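Local coordinates for putative diflavin flavoprotein A 5 (Nostoc sp. PCC 7120, PDB 4FEK), which probably transfers electrons from NADH to oxygen, reducing it to water, and is represented here by its N-terminal metallo-beta-lactamase-like domain, at residues R7-L12 with L68-Q73; T16-L21 with I169-K174; Y46-E49 with I55-P58; L138-G141 with V145-F148; C161-Q166 with L222-Y227. All blocks are in the same frame, centred on the assembly; numbering follows the deposited sequence.

Interaction 1. Residues R7-L12 with L68-Q73; sequences RDVQVL and LEALQQ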
# COMPACT_ATOMS: atom_id res chain seq x y z
N ARG A 7 8.89 -9.06 16.15
CA ARG A 7 8.00 -8.31 15.26
C ARG A 7 6.93 -7.63 16.10
O ARG A 7 6.43 -8.19 17.07
CB ARG A 7 7.36 -9.26 14.25
CG ARG A 7 8.37 -9.96 13.38
CD ARG A 7 7.73 -10.80 12.28
NE ARG A 7 8.78 -11.35 11.43
CZ ARG A 7 8.59 -12.29 10.51
NH1 ARG A 7 7.39 -12.79 10.30
NH2 ARG A 7 9.62 -12.71 9.79
N ASP A 8 6.59 -6.40 15.75
CA ASP A 8 5.53 -5.68 16.47
C ASP A 8 4.73 -4.82 15.49
O ASP A 8 5.05 -4.75 14.30
CB ASP A 8 6.11 -4.82 17.61
CG ASP A 8 7.03 -3.70 17.11
OD1 ASP A 8 6.87 -3.22 15.97
OD2 ASP A 8 7.92 -3.28 17.88
N VAL A 9 3.71 -4.13 15.99
CA VAL A 9 2.97 -3.21 15.14
C VAL A 9 3.00 -1.83 15.76
O VAL A 9 2.72 -1.65 16.94
CB VAL A 9 1.50 -3.68 14.92
CG1 VAL A 9 0.74 -2.67 14.06
CG2 VAL A 9 1.49 -5.04 14.26
N GLN A 10 3.37 -0.85 14.96
CA GLN A 10 3.47 0.52 15.41
C GLN A 10 2.24 1.28 14.88
O GLN A 10 2.02 1.33 13.66
CB GLN A 10 4.80 1.07 14.88
CG GLN A 10 5.22 2.45 15.28
CD GLN A 10 6.57 2.79 14.67
OE1 GLN A 10 6.84 2.45 13.51
NE2 GLN A 10 7.43 3.43 15.44
N VAL A 11 1.43 1.84 15.78
CA VAL A 11 0.22 2.55 15.37
C VAL A 11 0.34 4.05 15.69
O VAL A 11 0.73 4.41 16.79
CB VAL A 11 -1.01 1.97 16.08
CG1 VAL A 11 -2.29 2.61 15.53
CG2 VAL A 11 -1.05 0.46 15.91
N LEU A 12 -0.01 4.90 14.73
CA LEU A 12 0.16 6.35 14.87
C LEU A 12 -0.88 7.07 14.02
O LEU A 12 -1.15 6.66 12.89
CB LEU A 12 1.56 6.74 14.39
CG LEU A 12 2.47 7.82 15.00
CD1 LEU A 12 2.96 8.80 13.92
CD2 LEU A 12 1.87 8.60 16.18
N LEU A 68 -3.87 -8.26 13.11
CA LEU A 68 -5.27 -8.34 13.54
C LEU A 68 -5.47 -7.93 15.01
O LEU A 68 -6.46 -7.26 15.34
CB LEU A 68 -5.82 -9.74 13.30
CG LEU A 68 -5.97 -10.08 11.81
CD1 LEU A 68 -6.35 -11.53 11.64
CD2 LEU A 68 -6.96 -9.15 11.12
N GLU A 69 -4.54 -8.33 15.88
CA GLU A 69 -4.56 -7.87 17.28
C GLU A 69 -4.50 -6.35 17.39
O GLU A 69 -5.29 -5.76 18.12
CB GLU A 69 -3.40 -8.49 18.07
CG GLU A 69 -3.49 -10.02 18.18
CD GLU A 69 -2.68 -10.59 19.35
OE1 GLU A 69 -2.30 -9.80 20.25
OE2 GLU A 69 -2.43 -11.82 19.37
N ALA A 70 -3.56 -5.72 16.67
CA ALA A 70 -3.47 -4.26 16.68
C ALA A 70 -4.71 -3.59 16.06
O ALA A 70 -5.19 -2.55 16.55
CB ALA A 70 -2.19 -3.80 15.96
N LEU A 71 -5.23 -4.18 15.00
CA LEU A 71 -6.36 -3.60 14.29
C LEU A 71 -7.58 -3.63 15.22
O LEU A 71 -8.32 -2.64 15.32
CB LEU A 71 -6.64 -4.38 13.01
CG LEU A 71 -7.82 -3.90 12.17
CD1 LEU A 71 -7.53 -2.51 11.66
CD2 LEU A 71 -8.13 -4.88 11.04
N GLN A 72 -7.77 -4.76 15.90
CA GLN A 72 -8.85 -4.91 16.88
C GLN A 72 -8.76 -3.90 18.01
O GLN A 72 -9.77 -3.49 18.57
CB GLN A 72 -8.85 -6.32 17.47
CG GLN A 72 -9.94 -7.22 16.93
CD GLN A 72 -10.14 -8.48 17.77
OE1 GLN A 72 -9.47 -8.70 18.77
NE2 GLN A 72 -11.07 -9.33 17.34
N GLN A 73 -7.54 -3.49 18.36
CA GLN A 73 -7.36 -2.48 19.39
C GLN A 73 -7.63 -1.08 18.86
O GLN A 73 -7.86 -0.17 19.65
CB GLN A 73 -5.98 -2.59 20.03
CG GLN A 73 -5.76 -3.93 20.74
CD GLN A 73 -4.33 -4.13 21.23
OE1 GLN A 73 -3.46 -3.29 21.02
NE2 GLN A 73 -4.09 -5.27 21.89
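V9 and V11 on strand 8-15 meet A70 on helix 61-74 through apolar carbon atoms alone. The closest approach is V9 CG1 to A70 CB at 3.7 Å. V9 CB lies almost as near, 3.8 Å from A70 CB, so the alanine methyl rests against the shoulder of the valine as well as against one branch. With CG1 anti to the backbone N (chi1 178°), V9 directs that branch at the helix. V11, two residues on and therefore on the same face of the strand, makes a looser contact through its CG2, 4.4 Å from A70 CB. A small residue suits the helix here because the backbones run close, V9 CA lying 6.7 Å from A70 CA. The beta-branched valines favour an extended chain and offer compact apolar surface.

Polar groups take no direct part: no hydrogen bond joins the two segments. Each backbone is served on its own side, the helix by its usual pattern, such as Q72 N to L68 O at 2.9 Å. The polar side chains of the strand look elsewhere. Q10, whose CB points away from the helix, bonds to R22 and to the carbonyl of D183, while D8 forms a salt bridge with R24.

The contact lies near the surface, where strand 8-15 forms an outer edge of the seven-stranded sheet and helix 61-74 packs across it. L21, on the adjoining strand 18-25, touches V9, V11 and A70 alike, extending the apolar layer inward, and I66 and T74 carry it along the helix.

Interaction 2. Residues T16-L21 with I169-K174; sequences TNTKVL and ILYTDK. With PO4 (phosphate ion), chain E.
The two backbones stay well apart, with T18 CA 9.6 Å from I169 CA at the nearest, because strands 18-25 and 169-173 belong to different sheets of the metallo-beta-lactamase-type sandwich and meet by side chains across its interior. T18 and Y171 approach from opposite directions. CG2 of T18 lies at the edge of the Y171 ring, near its plane, and only 3.1 Å from Y171 OH, a tight fit of methyl against hydroxyl. The same methyl lies 4.2 Å from I169 CD1, while I169 CG2 sits over one face of the Y171 ring, offset toward its rim.

Threonine suits this buried place because its two branches divide the work. With OG1 beside the backbone N (chi1 -47°), CG2 falls anti to that nitrogen and faces the tyrosine, whereas OG1 donates to T16 O, which it meets from above the carbonyl plane. OG1 also accepts from a water 2.9 Å from T18 OG1, and that water lies in the plane of the Y171 ring, 2.7 Å from Y171 OH. One water thus links the hydroxyls of the two sheets.

Further along, D173 bonds to H87, and S89, N91, R92 and H87 join K174 in binding a phosphate ion, probably from the crystallisation liquor. Bent at chi2 (-65°), the lysine chain brings K174 NZ to 2.8 Å from phosphate O4.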
# COMPACT_ATOMS: atom_id res chain seq x y z
N THR A 16 -6.06 13.73 9.62
CA THR A 16 -7.44 13.77 10.09
C THR A 16 -8.13 12.44 9.81
O THR A 16 -8.20 12.02 8.67
CB THR A 16 -8.23 14.91 9.45
OG1 THR A 16 -7.57 16.16 9.72
CG2 THR A 16 -9.65 14.96 10.00
N ASN A 17 -8.58 11.78 10.88
CA ASN A 17 -9.27 10.50 10.79
C ASN A 17 -8.42 9.39 10.17
O ASN A 17 -8.95 8.37 9.74
CB ASN A 17 -10.55 10.63 9.98
CG ASN A 17 -11.58 11.52 10.66
OD1 ASN A 17 -11.79 11.44 11.88
ND2 ASN A 17 -12.23 12.37 9.88
N THR A 18 -7.11 9.57 10.17
CA THR A 18 -6.23 8.59 9.53
C THR A 18 -5.11 8.12 10.44
O THR A 18 -4.38 8.93 11.05
CB THR A 18 -5.61 9.19 8.25
OG1 THR A 18 -6.63 9.81 7.47
CG2 THR A 18 -4.90 8.09 7.39
N LYS A 19 -4.95 6.79 10.50
CA LYS A 19 -3.86 6.16 11.23
C LYS A 19 -3.11 5.17 10.35
O LYS A 19 -3.70 4.57 9.44
CB LYS A 19 -4.39 5.37 12.43
CG LYS A 19 -5.12 6.23 13.45
CD LYS A 19 -5.57 5.38 14.65
CE LYS A 19 -6.13 6.28 15.77
NZ LYS A 19 -6.95 5.50 16.75
N VAL A 20 -1.82 4.98 10.65
CA VAL A 20 -1.02 3.91 10.03
C VAL A 20 -0.81 2.84 11.08
O VAL A 20 -0.71 3.15 12.28
CB VAL A 20 0.35 4.43 9.46
CG1 VAL A 20 1.24 5.05 10.55
CG2 VAL A 20 1.12 3.28 8.76
N LEU A 21 -0.84 1.58 10.64
CA LEU A 21 -0.33 0.45 11.40
C LEU A 21 0.88 -0.08 10.65
O LEU A 21 0.72 -0.57 9.54
CB LEU A 21 -1.39 -0.66 11.50
CG LEU A 21 -2.55 -0.43 12.48
CD1 LEU A 21 -3.54 0.58 11.90
CD2 LEU A 21 -3.26 -1.75 12.81
N ILE A 169 -3.47 12.66 1.02
CA ILE A 169 -2.56 11.53 1.15
C ILE A 169 -2.79 10.61 -0.05
O ILE A 169 -3.92 10.31 -0.42
CB ILE A 169 -2.79 10.74 2.46
CG1 ILE A 169 -2.38 11.58 3.70
CG2 ILE A 169 -2.00 9.46 2.45
CD1 ILE A 169 -2.68 10.84 5.04
N LEU A 170 -1.70 10.18 -0.67
CA LEU A 170 -1.78 9.20 -1.74
C LEU A 170 -1.25 7.87 -1.21
O LEU A 170 -0.10 7.79 -0.75
CB LEU A 170 -0.94 9.69 -2.93
CG LEU A 170 -0.95 8.75 -4.12
CD1 LEU A 170 -2.35 8.70 -4.69
CD2 LEU A 170 0.06 9.24 -5.18
N TYR A 171 -2.09 6.84 -1.28
CA TYR A 171 -1.75 5.49 -0.82
C TYR A 171 -1.16 4.77 -2.03
O TYR A 171 -1.88 4.53 -3.01
CB TYR A 171 -3.00 4.79 -0.28
CG TYR A 171 -3.56 5.55 0.94
CD1 TYR A 171 -3.13 5.23 2.23
CD2 TYR A 171 -4.45 6.61 0.79
CE1 TYR A 171 -3.59 5.93 3.34
CE2 TYR A 171 -4.92 7.35 1.90
CZ TYR A 171 -4.48 6.99 3.17
OH TYR A 171 -4.92 7.69 4.27
N THR A 172 0.13 4.45 -1.98
CA THR A 172 0.86 4.07 -3.18
C THR A 172 1.32 2.62 -3.15
O THR A 172 1.91 2.14 -4.13
CB THR A 172 2.11 4.96 -3.42
OG1 THR A 172 3.06 4.78 -2.35
CG2 THR A 172 1.73 6.42 -3.53
N ASP A 173 1.05 1.94 -2.02
CA ASP A 173 1.35 0.51 -1.87
C ASP A 173 2.81 0.23 -2.25
O ASP A 173 3.72 0.76 -1.60
CB ASP A 173 0.39 -0.31 -2.76
CG ASP A 173 0.44 -1.81 -2.47
OD1 ASP A 173 1.07 -2.23 -1.47
OD2 ASP A 173 -0.17 -2.57 -3.26
N LYS A 174 3.05 -0.55 -3.32
CA LYS A 174 4.43 -0.88 -3.71
C LYS A 174 5.26 0.29 -4.22
O LYS A 174 6.48 0.20 -4.25
CB LYS A 174 4.46 -2.02 -4.75
CG LYS A 174 3.97 -3.36 -4.25
CD LYS A 174 4.88 -3.92 -3.15
CE LYS A 174 4.31 -5.25 -2.61
NZ LYS A 174 5.28 -5.97 -1.72
P PO4 E . 3.45 -9.34 -1.40
O1 PO4 E . 2.18 -9.77 -0.66
O2 PO4 E . 4.36 -10.52 -1.43
O3 PO4 E . 3.02 -8.96 -2.79
O4 PO4 E . 4.08 -8.20 -0.63
O HOH W 1 -6.54 9.81 4.57

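Interaction 3. Residues Y46-E49 with I55-P58; sequences YVIE and IIDP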
# COMPACT_ATOMS: atom_id res chain seq x y z
N TYR A 46 -3.35 1.05 6.57
CA TYR A 46 -3.90 2.33 6.98
C TYR A 46 -5.39 2.20 7.31
O TYR A 46 -6.06 1.30 6.80
CB TYR A 46 -3.70 3.37 5.87
CG TYR A 46 -2.25 3.59 5.54
CD1 TYR A 46 -1.51 4.56 6.19
CD2 TYR A 46 -1.58 2.75 4.63
CE1 TYR A 46 -0.14 4.75 5.92
CE2 TYR A 46 -0.23 2.92 4.36
CZ TYR A 46 0.48 3.92 5.00
OH TYR A 46 1.83 4.08 4.71
N VAL A 47 -5.89 3.11 8.15
CA VAL A 47 -7.31 3.14 8.53
C VAL A 47 -7.80 4.57 8.37
O VAL A 47 -7.18 5.49 8.90
CB VAL A 47 -7.52 2.73 10.00
CG1 VAL A 47 -9.02 2.65 10.31
CG2 VAL A 47 -6.84 1.38 10.30
N ILE A 48 -8.84 4.76 7.57
CA ILE A 48 -9.49 6.07 7.47
C ILE A 48 -10.90 5.96 8.06
O ILE A 48 -11.70 5.13 7.61
CB ILE A 48 -9.61 6.57 6.02
CG1 ILE A 48 -8.23 6.62 5.34
CG2 ILE A 48 -10.27 7.95 5.98
CD1 ILE A 48 -8.33 6.64 3.79
N GLU A 49 -11.20 6.80 9.05
CA GLU A 49 -12.51 6.72 9.70
C GLU A 49 -13.34 7.94 9.39
O GLU A 49 -13.20 8.97 10.05
CB GLU A 49 -12.34 6.62 11.22
CG GLU A 49 -11.79 5.32 11.72
CD GLU A 49 -11.67 5.29 13.24
OE1 GLU A 49 -12.04 6.30 13.89
OE2 GLU A 49 -11.21 4.26 13.78
N ILE A 55 -10.07 0.18 5.60
CA ILE A 55 -8.68 -0.17 5.81
C ILE A 55 -8.00 -0.31 4.45
O ILE A 55 -8.60 -0.72 3.46
CB ILE A 55 -8.49 -1.42 6.68
CG1 ILE A 55 -9.09 -2.66 6.04
CG2 ILE A 55 -9.16 -1.23 8.07
CD1 ILE A 55 -9.03 -3.88 6.99
N ILE A 56 -6.73 0.05 4.42
CA ILE A 56 -5.98 -0.03 3.19
C ILE A 56 -4.80 -0.97 3.36
O ILE A 56 -4.01 -0.79 4.28
CB ILE A 56 -5.49 1.35 2.77
CG1 ILE A 56 -6.70 2.22 2.40
CG2 ILE A 56 -4.49 1.22 1.59
CD1 ILE A 56 -6.43 3.71 2.38
N ASP A 57 -4.71 -1.99 2.50
CA ASP A 57 -3.58 -2.95 2.46
C ASP A 57 -3.21 -3.76 3.72
O ASP A 57 -2.14 -3.56 4.29
CB ASP A 57 -2.30 -2.25 1.94
CG ASP A 57 -2.40 -1.91 0.45
OD1 ASP A 57 -2.99 -2.72 -0.30
OD2 ASP A 57 -1.88 -0.85 0.03
N PRO A 58 -4.08 -4.70 4.12
CA PRO A 58 -3.73 -5.67 5.18
C PRO A 58 -2.50 -6.49 4.76
O PRO A 58 -2.40 -6.87 3.59
CB PRO A 58 -4.95 -6.60 5.24
CG PRO A 58 -6.07 -5.85 4.56
CD PRO A 58 -5.39 -5.00 3.50
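Y46 and I56 are joined by two backbone hydrogen bonds, forming a hydrogen-bonded antiparallel pair. Y46 N donates to I56 O at 3.0 Å, in the carbonyl plane and on a lone pair. In return I56 N reaches Y46 O at 2.8 Å, tilted 26° from the Y46 carbonyl plane. The same oxygen also receives a CA-H contact from I55, with I55 CA 3.2 Å from Y46 O.

The side chains sort by face. On one, Y46 CB lies beside I56 CB at 4.1 Å, and the ends of I48 and I56 cross at an angle, I48 CD1 being 3.8 Å from I56 CD1. On the other, V47 CG2 meets I55 CG2, also at 4.1 Å. I55 holds its CG1 between the backbone N and the carbonyl carbon (chi1 63°), which sends the long branch away and leaves CG2 for the valine. Branched aliphatic residues fit both faces, since each is buried.

Further out, S45 OG gives I56 O a second hydrogen bond, and Y46 OH is satisfied by V229 O on the opposing sheet, whose Y171 meets the Y46 ring edge-to-face. V47 and I55 instead look toward the helices, I55 touching L99. D57, where the strand has ended, has OD1 bonded to G86 N.

The pairing is that of a beta hairpin, strands 41-49 and 53-56, embedded in the larger sheet of the metallo-beta-lactamase fold, with one face on the sandwich interior and the other under helices.

Interaction 4. Residues L138-G141 with V145-F148; sequences LDLG and VLKF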
# COMPACT_ATOMS: atom_id res chain seq x y z
N LEU A 138 -15.19 6.97 -4.02
CA LEU A 138 -15.80 6.35 -2.85
C LEU A 138 -15.81 7.36 -1.72
O LEU A 138 -14.76 7.77 -1.21
CB LEU A 138 -15.01 5.11 -2.44
CG LEU A 138 -15.50 4.35 -1.21
CD1 LEU A 138 -16.88 3.76 -1.42
CD2 LEU A 138 -14.50 3.27 -0.83
N ASP A 139 -17.01 7.77 -1.31
CA ASP A 139 -17.13 8.75 -0.24
C ASP A 139 -17.24 8.05 1.12
O ASP A 139 -18.20 7.32 1.39
CB ASP A 139 -18.33 9.67 -0.49
CG ASP A 139 -18.44 10.79 0.55
OD1 ASP A 139 -17.50 11.00 1.34
OD2 ASP A 139 -19.48 11.48 0.55
N LEU A 140 -16.25 8.28 1.96
CA LEU A 140 -16.26 7.77 3.33
C LEU A 140 -17.00 8.71 4.28
O LEU A 140 -17.23 8.39 5.46
CB LEU A 140 -14.81 7.58 3.82
CG LEU A 140 -14.16 6.20 3.71
CD1 LEU A 140 -14.72 5.40 2.59
CD2 LEU A 140 -12.62 6.31 3.62
N GLY A 141 -17.35 9.90 3.78
CA GLY A 141 -17.98 10.92 4.59
C GLY A 141 -16.97 11.85 5.23
O GLY A 141 -15.76 11.59 5.17
N VAL A 145 -13.39 11.78 0.47
CA VAL A 145 -13.73 11.22 -0.82
C VAL A 145 -12.46 10.60 -1.40
O VAL A 145 -11.43 11.27 -1.52
CB VAL A 145 -14.26 12.30 -1.78
CG1 VAL A 145 -14.63 11.68 -3.11
CG2 VAL A 145 -15.45 13.03 -1.16
N LEU A 146 -12.53 9.32 -1.73
CA LEU A 146 -11.39 8.60 -2.28
C LEU A 146 -11.42 8.60 -3.80
O LEU A 146 -12.42 8.20 -4.39
CB LEU A 146 -11.43 7.15 -1.80
CG LEU A 146 -10.67 6.83 -0.52
CD1 LEU A 146 -10.62 8.01 0.40
CD2 LEU A 146 -11.25 5.60 0.17
N LYS A 147 -10.33 9.04 -4.42
CA LYS A 147 -10.16 8.93 -5.87
C LYS A 147 -9.27 7.72 -6.14
O LYS A 147 -8.35 7.46 -5.37
CB LYS A 147 -9.51 10.20 -6.42
CG LYS A 147 -10.33 11.46 -6.12
CD LYS A 147 -9.86 12.64 -6.97
CE LYS A 147 -10.89 13.77 -6.96
NZ LYS A 147 -10.43 14.95 -7.76
N PHE A 148 -9.55 6.99 -7.21
CA PHE A 148 -8.80 5.78 -7.54
C PHE A 148 -8.06 5.87 -8.87
O PHE A 148 -8.64 6.26 -9.90
CB PHE A 148 -9.72 4.56 -7.51
CG PHE A 148 -10.26 4.25 -6.14
CD1 PHE A 148 -11.46 4.81 -5.72
CD2 PHE A 148 -9.54 3.47 -5.27
CE1 PHE A 148 -11.94 4.56 -4.43
CE2 PHE A 148 -10.03 3.20 -3.98
CZ PHE A 148 -11.23 3.75 -3.58
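OD1 of D139, which rests 3.8 Å from V145 CG2 across the hairpin, accepts the backbone N-H of G141 at 2.7 Å between D139 OD1 and G141 N. The donor comes from above the carboxylate plane, 57° out of it, and makes an Asx turn as the strand ends. Glycine fits at 141 because, at its backbone angles (phi 91°, psi 171°), a side chain would jam against the preceding carbonyl oxygen.

Behind this turn, L138 and L146 form a hydrogen-bonded antiparallel pair. L146 N donates to L138 O at 2.8 Å, and L138 N to L146 O at 3.1 Å, the latter in the carbonyl plane and on a lone pair. Strands 138-139 and 145-150 thus make a beta hairpin, of which 138-139 is an outer strand of the five-stranded sheet of the sandwich.

Leucine suits these buried positions. L138 and L146 run alongside each other in the same direction, with their CD2 atoms 4.1 Å apart, and L140 comes in at a slant to bring its CD2 3.8 Å from L146 CD2. L146 also packs on I84 of the other sheet. F148 presents its ring edge, with L138 CB in the ring plane, 3.7 Å from F148 CE1.

Interaction 5. Residues C161-Q166 with L222-Y227; sequences CTYDVQ and LQVRLY
The side chains of Y163 and L222 lie alongside each other but run in opposite senses, the tyrosine ring reaching out from strand 160-164 while the leucine runs back along it. One methyl lies over a face of the ring: L222 CD2 is 4.2 Å from the Y163 centroid and 14° off the ring normal, a CH-pi contact. The other methyl, L222 CD1, touches the ring nearer its root, 3.8 Å from Y163 CD1. V224 approaches the ring obliquely, with its CG2 4.2 Å from Y163 CE1.

The far end of the ring is polar. CG of Y163 is anti to the backbone N (chi1 177°), an extension that carries the hydroxyl across to the other segment, where Y163 OH donates to Q223 O in a hydrogen bond modelled very short, at 2.5 Å, a length to be taken with caution. That oxygen sits at the ring edge, near its plane.

Tyrosine suits the place because it spans a strand. In the five-stranded sheet, 169-173 lies between 160-164, antiparallel to it, and 226-229, parallel to it, and L170 of the middle strand touches Y163, L222 and V224 alike. V224 further reaches L239 of helix 239-258.

Where strand 160-164 ends, D164 makes an Asx turn, its OD1 2.9 Å from Q166 N, while OD2 bonds to H144. A water also bridges the two segments: it accepts from Q223 N at 2.8 Å and donates weakly to Y163 OH.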
# COMPACT_ATOMS: atom_id res chain seq x y z
N CYS A 161 -3.40 3.03 -6.95
CA CYS A 161 -3.17 4.10 -5.98
C CYS A 161 -4.52 4.69 -5.57
O CYS A 161 -5.45 4.72 -6.38
CB CYS A 161 -2.31 5.22 -6.59
SG CYS A 161 -0.58 4.76 -6.81
N THR A 162 -4.62 5.14 -4.32
CA THR A 162 -5.84 5.73 -3.80
C THR A 162 -5.50 7.07 -3.20
O THR A 162 -4.51 7.18 -2.50
CB THR A 162 -6.43 4.87 -2.68
OG1 THR A 162 -6.59 3.53 -3.13
CG2 THR A 162 -7.81 5.44 -2.25
N TYR A 163 -6.32 8.08 -3.49
CA TYR A 163 -6.04 9.43 -3.02
C TYR A 163 -7.22 9.95 -2.18
O TYR A 163 -8.35 9.93 -2.62
CB TYR A 163 -5.80 10.34 -4.23
CG TYR A 163 -5.57 11.80 -3.91
CD1 TYR A 163 -4.37 12.24 -3.39
CD2 TYR A 163 -6.56 12.75 -4.18
CE1 TYR A 163 -4.15 13.60 -3.12
CE2 TYR A 163 -6.35 14.11 -3.91
CZ TYR A 163 -5.15 14.52 -3.38
OH TYR A 163 -4.93 15.85 -3.13
N ASP A 164 -6.93 10.39 -0.96
CA ASP A 164 -7.96 10.92 -0.09
C ASP A 164 -7.93 12.43 -0.25
O ASP A 164 -6.98 13.07 0.15
CB ASP A 164 -7.71 10.51 1.36
CG ASP A 164 -8.78 11.04 2.33
OD1 ASP A 164 -9.52 11.98 1.98
OD2 ASP A 164 -8.86 10.51 3.47
N VAL A 165 -8.97 12.97 -0.86
CA VAL A 165 -8.98 14.41 -1.16
C VAL A 165 -8.94 15.25 0.12
O VAL A 165 -8.35 16.33 0.13
CB VAL A 165 -10.18 14.80 -2.05
CG1 VAL A 165 -10.14 14.04 -3.36
CG2 VAL A 165 -11.48 14.54 -1.33
N GLN A 166 -9.49 14.74 1.22
CA GLN A 166 -9.52 15.50 2.47
C GLN A 166 -8.13 15.73 3.07
O GLN A 166 -7.80 16.82 3.52
CB GLN A 166 -10.41 14.79 3.51
CG GLN A 166 -10.42 15.49 4.86
CD GLN A 166 -11.03 16.87 4.77
OE1 GLN A 166 -12.05 17.07 4.10
NE2 GLN A 166 -10.41 17.84 5.43
N LEU A 222 -2.05 15.49 -9.07
CA LEU A 222 -2.55 15.47 -7.70
C LEU A 222 -1.77 16.41 -6.79
O LEU A 222 -0.55 16.54 -6.90
CB LEU A 222 -2.50 14.05 -7.12
CG LEU A 222 -3.41 13.02 -7.77
CD1 LEU A 222 -3.32 11.69 -7.02
CD2 LEU A 222 -4.83 13.56 -7.80
N GLN A 223 -2.49 17.06 -5.89
CA GLN A 223 -1.83 17.79 -4.82
C GLN A 223 -1.62 16.85 -3.63
O GLN A 223 -2.57 16.53 -2.91
CB GLN A 223 -2.70 18.97 -4.42
CG GLN A 223 -2.02 19.94 -3.50
CD GLN A 223 -2.95 21.08 -3.12
OE1 GLN A 223 -3.05 21.45 -1.94
NE2 GLN A 223 -3.64 21.64 -4.11
N VAL A 224 -0.37 16.43 -3.42
CA VAL A 224 -0.07 15.38 -2.43
C VAL A 224 0.85 15.87 -1.31
O VAL A 224 1.91 16.43 -1.56
CB VAL A 224 0.62 14.15 -3.09
CG1 VAL A 224 0.77 13.01 -2.08
CG2 VAL A 224 -0.16 13.68 -4.29
N ARG A 225 0.45 15.61 -0.07
CA ARG A 225 1.25 15.98 1.09
C ARG A 225 2.03 14.80 1.64
O ARG A 225 3.02 14.98 2.33
CB ARG A 225 0.34 16.54 2.20
CG ARG A 225 -0.32 17.86 1.85
CD ARG A 225 -1.24 18.31 2.97
NE ARG A 225 -1.53 19.73 2.88
CZ ARG A 225 -1.11 20.63 3.76
NH1 ARG A 225 -0.40 20.26 4.82
NH2 ARG A 225 -1.42 21.91 3.59
N LEU A 226 1.59 13.58 1.32
CA LEU A 226 2.22 12.38 1.86
C LEU A 226 2.06 11.20 0.90
O LEU A 226 0.96 10.99 0.37
CB LEU A 226 1.59 12.00 3.21
CG LEU A 226 2.20 10.80 3.95
CD1 LEU A 226 3.46 11.24 4.66
CD2 LEU A 226 1.19 10.18 4.93
N TYR A 227 3.15 10.46 0.68
CA TYR A 227 3.03 9.12 0.08
C TYR A 227 2.93 8.12 1.23
O TYR A 227 3.93 7.81 1.90
CB TYR A 227 4.25 8.74 -0.79
CG TYR A 227 4.42 9.51 -2.08
CD1 TYR A 227 3.33 10.08 -2.73
CD2 TYR A 227 5.67 9.63 -2.68
CE1 TYR A 227 3.49 10.77 -3.92
CE2 TYR A 227 5.84 10.32 -3.88
CZ TYR A 227 4.75 10.88 -4.49
OH TYR A 227 4.92 11.57 -5.69
O HOH W 2 -5.27 17.48 -5.99

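From the N terminus, interaction 1 ties the outer strand 8-15 to helix 61-74, closing a loop of some 55 residues within which the hairpin of interaction 3 forms. Interaction 2 starts inside that loop, at 16-21, but closes only at 169-174, so it crosses interaction 1 and encloses both hairpins, interactions 3 and 4. Interaction 5 begins before interaction 2 closes and ends after it, at 222-227, so these two also cross. Interactions 1 and 3 belong to the seven-stranded sheet and its helix, and 4 and 5 to the five-stranded sheet. Interaction 2 spans the sandwich, and I48 against L140 joins interactions 3 and 4 across it.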